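Local coordinates for protein HTH-type transcriptional repressor PhnF (Mycobacterium smegmatis, PDB 3F8M) that represses the phnDCE operon for phosphate uptake when phosphate is available, acting as a DNA-binding transcription factor of the GntR family, at residues T147-A151 against Q152-G156. Residues are numbered along the deposited sequence; the frame is centred on the assembly and turned at random. Where two conformers were deposited one is given.
Sequences TKLPA and QRYPG
The carbonyl oxygen of P150 accepts a hydrogen bond from the backbone N of R153 at 3.0 Å and also meets the ring of Y154, whose CD2 lies 3.4 Å from P150 O. The hydrogen bond is bent, 144° at the hydrogen, and its donor stands above the carbonyl plane. One residue on, Y154 N bonds to A151 O at 3.1 Å in a straighter bond (161°), so two successive i to i+3 bonds close overlapping turns, as in a 3-10 helix. Side chains follow this curl. R153 runs alongside the proline ring, CG to P150 CG at 3.7 Å, because its CG is anti to its own carbonyl carbon; its CB sits over the centre of one face of the Y154 ring. L149 crosses that tyrosine at about a right angle, with CD2 3.8 Å from Y154 CE2. The polar ends are fixed to the neighbouring strand and the loop before it: Y154 OH is hydrogen-bonded to I221 O, and R153 NH1 to A220 O, while R153 NH2 forms a salt bridge with D215. Together the successive bonds and the helical backbone angles at A151 and Q152 identify a 3-10 turn, here ending strand 140-150 of the antiparallel sheet in the UTRA domain.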
ATOM      1  N   THR A 147      16.865  -3.320  -7.966  1.00 13.72           N
ATOM      2  CA  THR A 147      17.334  -4.056  -6.805  1.00 13.55           C
ATOM      3  C   THR A 147      18.828  -3.766  -6.688  1.00 13.19           C
ATOM      4  O   THR A 147      19.535  -3.935  -7.658  1.00 14.68           O
ATOM      5  CB  THR A 147      17.136  -5.558  -6.961  1.00 14.37           C
ATOM      6  OG1 THR A 147      15.725  -5.840  -7.132  1.00 16.34           O
ATOM      7  CG2 THR A 147      17.632  -6.338  -5.700  1.00 15.31           C
ATOM      8  N   LYS A 148      19.247  -3.264  -5.536  1.00 14.46           N
ATOM      9  CA  LYS A 148      20.690  -3.030  -5.257  1.00 14.84           C
ATOM     10  C   LYS A 148      21.161  -4.146  -4.349  1.00 15.01           C
ATOM     11  O   LYS A 148      20.601  -4.364  -3.293  1.00 16.81           O
ATOM     12  CB  LYS A 148      20.896  -1.689  -4.568  1.00 14.82           C
ATOM     13  CG  LYS A 148      20.656  -0.557  -5.536  1.00 17.04           C
ATOM     14  CD  LYS A 148      20.671   0.764  -4.833  1.00 18.27           C
ATOM     15  CE  LYS A 148      20.249   1.848  -5.834  1.00 22.52           C
ATOM     16  NZ  LYS A 148      20.459   3.201  -5.231  1.00 26.27           N
ATOM     17  N   LEU A 149      22.222  -4.833  -4.748  1.00 15.30           N
ATOM     18  CA  LEU A 149      22.695  -5.995  -4.027  1.00 15.19           C
ATOM     19  C   LEU A 149      24.147  -5.727  -3.623  1.00 15.68           C
ATOM     20  O   LEU A 149      24.880  -5.132  -4.400  1.00 15.75           O
ATOM     21  CB  LEU A 149      22.708  -7.209  -4.971  1.00 14.84           C
ATOM     22  CG  LEU A 149      21.369  -7.662  -5.593  1.00 13.38           C
ATOM     23  CD1 LEU A 149      21.579  -8.649  -6.743  1.00 20.93           C
ATOM     24  CD2 LEU A 149      20.552  -8.306  -4.430  1.00 15.79           C
ATOM     25  N   PRO A 150      24.543  -6.179  -2.423  1.00 17.26           N
ATOM     26  CA  PRO A 150      25.982  -6.171  -2.092  1.00 17.68           C
ATOM     27  C   PRO A 150      26.690  -7.207  -2.987  1.00 18.07           C
ATOM     28  O   PRO A 150      26.417  -8.405  -2.858  1.00 19.34           O
ATOM     29  CB  PRO A 150      25.997  -6.552  -0.598  1.00 17.37           C
ATOM     30  CG  PRO A 150      24.724  -7.387  -0.385  1.00 18.83           C
ATOM     31  CD  PRO A 150      23.712  -6.683  -1.323  1.00 16.07           C
ATOM     32  N   ALA A 151      27.477  -6.729  -3.952  1.00 19.37           N
ATOM     33  CA  ALA A 151      28.025  -7.557  -5.051  1.00 19.75           C
ATOM     34  C   ALA A 151      28.850  -8.704  -4.533  1.00 22.01           C
ATOM     35  O   ALA A 151      28.867  -9.785  -5.144  1.00 21.17           O
ATOM     36  CB  ALA A 151      28.892  -6.734  -5.970  1.00 20.52           C
ATOM     37  N   GLN A 152      29.530  -8.465  -3.407  1.00 22.54           N
ATOM     38  CA  GLN A 152      30.400  -9.479  -2.768  0.70 23.78           C
ATOM     39  C   GLN A 152      29.647 -10.725  -2.361  1.00 23.58           C
ATOM     40  O   GLN A 152      30.183 -11.833  -2.346  1.00 23.35           O
ATOM     41  CB  GLN A 152      31.164  -8.868  -1.583  0.70 24.38           C
ATOM     42  CG  GLN A 152      32.199  -7.881  -2.099  0.70 27.75           C
ATOM     43  CD  GLN A 152      33.383  -7.661  -1.193  0.70 31.48           C
ATOM     44  OE1 GLN A 152      33.243  -7.446   0.025  0.70 33.17           O
ATOM     45  NE2 GLN A 152      34.572  -7.672  -1.791  0.70 32.73           N
ATOM     46  N   ARG A 153      28.378 -10.546  -2.000  1.00 22.11           N
ATOM     47  CA  ARG A 153      27.546 -11.685  -1.587  1.00 21.73           C
ATOM     48  C   ARG A 153      27.131 -12.617  -2.726  1.00 21.20           C
ATOM     49  O   ARG A 153      26.688 -13.730  -2.463  1.00 20.56           O
ATOM     50  CB  ARG A 153      26.272 -11.253  -0.856  1.00 22.05           C
ATOM     51  CG  ARG A 153      26.460 -10.555   0.525  1.00 21.66           C
ATOM     52  CD  ARG A 153      25.176 -10.687   1.343  1.00 23.35           C
ATOM     53  NE  ARG A 153      24.919 -12.078   1.700  1.00 23.15           N
ATOM     54  CZ  ARG A 153      23.945 -12.505   2.490  1.00 24.25           C
ATOM     55  NH1 ARG A 153      23.080 -11.653   3.039  1.00 25.80           N
ATOM     56  NH2 ARG A 153      23.834 -13.806   2.741  1.00 25.49           N
ATOM     57  N   TYR A 154      27.245 -12.172  -3.972  1.00 19.65           N
ATOM     58  CA  TYR A 154      26.665 -12.943  -5.099  1.00 20.63           C
ATOM     59  C   TYR A 154      27.596 -13.138  -6.282  1.00 20.21           C
ATOM     60  O   TYR A 154      27.280 -12.743  -7.394  1.00 18.76           O
ATOM     61  CB  TYR A 154      25.326 -12.303  -5.581  1.00 19.42           C
ATOM     62  CG  TYR A 154      24.381 -12.015  -4.446  1.00 20.59           C
ATOM     63  CD1 TYR A 154      23.690 -13.044  -3.807  1.00 20.52           C
ATOM     64  CD2 TYR A 154      24.168 -10.698  -4.015  1.00 17.16           C
ATOM     65  CE1 TYR A 154      22.814 -12.769  -2.750  1.00 21.81           C
ATOM     66  CE2 TYR A 154      23.292 -10.415  -2.966  1.00 20.60           C
ATOM     67  CZ  TYR A 154      22.635 -11.465  -2.325  1.00 20.53           C
ATOM     68  OH  TYR A 154      21.761 -11.187  -1.299  1.00 20.69           O
ATOM     69  N   PRO A 155      28.768 -13.788  -6.073  1.00 21.05           N
ATOM     70  CA  PRO A 155      29.601 -13.965  -7.256  1.00 20.17           C
ATOM     71  C   PRO A 155      28.898 -14.817  -8.318  1.00 21.11           C
ATOM     72  O   PRO A 155      28.114 -15.744  -8.013  1.00 20.79           O
ATOM     73  CB  PRO A 155      30.890 -14.674  -6.713  1.00 21.28           C
ATOM     74  CG  PRO A 155      30.446 -15.332  -5.471  1.00 21.16           C
ATOM     75  CD  PRO A 155      29.341 -14.417  -4.875  1.00 22.36           C
ATOM     76  N   GLY A 156      29.154 -14.463  -9.560  1.00 20.75           N
ATOM     77  CA  GLY A 156      28.659 -15.180 -10.711  1.00 21.68           C
ATOM     78  C   GLY A 156      27.191 -14.868 -11.006  1.00 22.88           C
ATOM     79  O   GLY A 156      26.634 -15.395 -11.965  1.00 23.27           O
TER